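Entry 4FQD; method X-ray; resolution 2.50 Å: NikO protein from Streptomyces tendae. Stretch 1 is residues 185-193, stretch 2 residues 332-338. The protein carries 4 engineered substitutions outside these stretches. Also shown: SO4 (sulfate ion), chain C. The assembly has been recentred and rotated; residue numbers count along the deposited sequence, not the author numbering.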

# COMPACT_ATOMS: atom_id res chain seq x y z
N ALA A 185 -13.65 0.59 -1.97
CA ALA A 185 -12.87 1.70 -2.50
C ALA A 185 -11.66 1.21 -3.27
O ALA A 185 -11.32 1.74 -4.33
N LEU A 186 -11.00 0.18 -2.73
CA LEU A 186 -9.83 -0.39 -3.37
C LEU A 186 -10.24 -1.31 -4.51
O LEU A 186 -9.43 -1.62 -5.39
N MET A 187 -11.50 -1.73 -4.49
CA MET A 187 -12.03 -2.69 -5.45
C MET A 187 -11.20 -3.96 -5.49
O MET A 187 -10.72 -4.38 -6.54
N SER A 188 -11.03 -4.58 -4.32
CA SER A 188 -10.19 -5.77 -4.20
C SER A 188 -10.81 -6.80 -3.27
O SER A 188 -11.46 -6.45 -2.28
N GLY A 189 -10.61 -8.07 -3.59
CA GLY A 189 -11.14 -9.16 -2.78
C GLY A 189 -10.90 -10.51 -3.42
O GLY A 189 -10.70 -10.61 -4.63
N PRO A 190 -10.93 -11.57 -2.60
CA PRO A 190 -10.71 -12.94 -3.08
C PRO A 190 -11.90 -13.49 -3.87
O PRO A 190 -11.74 -14.47 -4.61
N CYS A 191 -13.06 -12.87 -3.72
CA CYS A 191 -14.28 -13.32 -4.39
C CYS A 191 -14.58 -12.48 -5.63
O CYS A 191 -15.53 -12.76 -6.37
N TYR A 192 -13.76 -11.47 -5.87
CA TYR A 192 -14.00 -10.51 -6.95
C TYR A 192 -13.94 -11.17 -8.32
O TYR A 192 -14.93 -11.21 -9.04
N SER A 193 -12.77 -11.71 -8.67
CA SER A 193 -12.55 -12.25 -10.01
C SER A 193 -13.47 -13.42 -10.34
O SER A 193 -13.98 -13.51 -11.46
N PHE A 332 4.07 -1.28 -1.85
CA PHE A 332 2.90 -1.42 -2.71
C PHE A 332 1.88 -2.38 -2.11
O PHE A 332 2.13 -3.03 -1.10
N THR A 333 0.73 -2.47 -2.77
CA THR A 333 -0.33 -3.36 -2.32
C THR A 333 -0.81 -4.25 -3.46
O THR A 333 -1.25 -3.76 -4.50
N ALA A 334 -0.70 -5.56 -3.27
CA ALA A 334 -1.22 -6.51 -4.24
C ALA A 334 -2.75 -6.49 -4.19
O ALA A 334 -3.34 -6.85 -3.18
N MET A 335 -3.37 -6.05 -5.28
CA MET A 335 -4.82 -5.90 -5.32
C MET A 335 -5.41 -6.37 -6.65
O MET A 335 -4.68 -6.61 -7.61
N SER A 336 -6.73 -6.48 -6.68
CA SER A 336 -7.44 -6.99 -7.86
C SER A 336 -7.23 -6.11 -9.09
O SER A 336 -7.00 -6.62 -10.19
N ARG A 337 -7.30 -4.80 -8.90
CA ARG A 337 -7.06 -3.86 -10.00
C ARG A 337 -5.65 -3.29 -9.92
O ARG A 337 -5.42 -2.13 -10.26
N GLY A 338 -4.71 -4.11 -9.47
CA GLY A 338 -3.32 -3.71 -9.38
C GLY A 338 -2.39 -4.89 -9.55
O GLY A 338 -2.60 -5.74 -10.42

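The most unusual feature of this contact is a reciprocal pair of serines, each accepting a hydrogen bond from backbone of the other stretch. Ser-336 N donates to Ser-188 OG (3.3 Å), and Gly-189 N donates to Ser-336 OG (3.2 Å). Both serines point toward the opposite stretch, Ser-188 with chi1 t and Ser-336 with chi1 m, and their CA atoms lie 4.7 Å apart. A short hydroxyl side chain suits such close backbones, since it reaches a facing amide while occupying little space. The CB of Ser-336 also packs 3.4 Å from Met-187 O and 3.5 Å from Tyr-192 CD2, at the edge of the ring.

Arg-337 has the largest area covered by the other stretch. With chi1 m and chi2 and chi3 both t, its extended chain carries the guanidinium to Tyr-192, itself chi1 t. Arg-337 NH2 donates to Tyr-192 OH (3.2 Å), and NE adds a weak bond to the same Tyr-192 OH (3.5 Å). The Tyr-192 OH lies at the guanidinium edge, where the N-H groups point, while Met-187 (chi1 m, chi2 and chi3 t) lays its sulfur over one face, SD to Arg-337 NH1 being 3.4 Å. A long, polarizable thioether fits well against that flat surface.

At the other end the contact is apolar. Leu-186 (t, p) starts sideways, but its tip approaches Met-335 (p, t, t), with Leu-186 CD1 3.8 Å from Met-335 SD. Leu-186 CD2 meets Thr-333 CG2 more loosely, at 4.4 Å.

Water 1 bridges the backbones, donating to Leu-186 O (2.6 Å from the water O) and accepting from Arg-337 N (2.8 Å to the same O). The sulfate, probably from the crystallisation liquor, takes a hydrogen bond from Ser-193 OG to its O1 (2.8 Å); Ser-193 itself makes no contact with the second stretch.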

# COMPACT_ATOMS: atom_id res chain seq x y z
CB ALA A 185 -12.44 2.64 -1.38
CB LEU A 186 -8.99 -1.16 -2.34
CG LEU A 186 -7.53 -1.43 -2.70
CD1 LEU A 186 -6.74 -0.13 -2.69
CD2 LEU A 186 -6.92 -2.45 -1.75
CB MET A 187 -12.12 -2.08 -6.85
CG MET A 187 -13.02 -0.86 -6.95
SD MET A 187 -13.28 -0.35 -8.66
CE MET A 187 -14.39 1.04 -8.43
CB SER A 188 -8.79 -5.39 -3.72
OG SER A 188 -7.96 -6.53 -3.63
CB PRO A 190 -10.52 -13.73 -1.79
CG PRO A 190 -11.31 -12.98 -0.78
CD PRO A 190 -11.18 -11.53 -1.15
CB CYS A 191 -15.47 -13.27 -3.41
SG CYS A 191 -15.23 -14.22 -1.88
CB TYR A 192 -12.99 -9.36 -6.86
CG TYR A 192 -13.30 -8.16 -7.73
CD1 TYR A 192 -14.53 -8.04 -8.37
CD2 TYR A 192 -12.37 -7.16 -7.91
CE1 TYR A 192 -14.81 -6.94 -9.17
CE2 TYR A 192 -12.64 -6.06 -8.70
CZ TYR A 192 -13.86 -5.96 -9.33
OH TYR A 192 -14.12 -4.86 -10.11
CB SER A 193 -11.09 -12.65 -10.19
OG SER A 193 -10.75 -13.74 -9.35
CB PHE A 332 3.31 -1.90 -4.10
CG PHE A 332 3.88 -3.29 -4.12
CD1 PHE A 332 5.22 -3.51 -3.87
CD2 PHE A 332 3.07 -4.38 -4.39
CE1 PHE A 332 5.75 -4.79 -3.89
CE2 PHE A 332 3.58 -5.66 -4.41
CZ PHE A 332 4.93 -5.86 -4.16
CB THR A 333 -1.53 -2.56 -1.78
OG1 THR A 333 -1.12 -1.78 -0.65
CG2 THR A 333 -2.65 -3.50 -1.35
CB ALA A 334 -0.70 -7.90 -3.96
CB MET A 335 -5.20 -4.45 -5.04
CG MET A 335 -4.54 -3.45 -5.98
SD MET A 335 -4.90 -1.74 -5.56
CE MET A 335 -4.10 -0.89 -6.92
CB SER A 336 -8.93 -7.12 -7.56
OG SER A 336 -9.16 -8.00 -6.47
CB ARG A 337 -8.10 -2.75 -10.00
CG ARG A 337 -9.51 -3.23 -10.26
CD ARG A 337 -10.42 -2.09 -10.65
NE ARG A 337 -11.73 -2.56 -11.08
CZ ARG A 337 -12.64 -1.80 -11.69
NH1 ARG A 337 -12.37 -0.53 -11.94
NH2 ARG A 337 -13.80 -2.32 -12.05
S SO4 C . -10.01 -17.02 -9.39
O1 SO4 C . -11.03 -16.41 -10.24
O2 SO4 C . -9.72 -18.37 -9.86
O3 SO4 C . -8.79 -16.21 -9.44
O4 SO4 C . -10.49 -17.07 -8.01
O HOH W 1 -7.81 -3.29 -6.64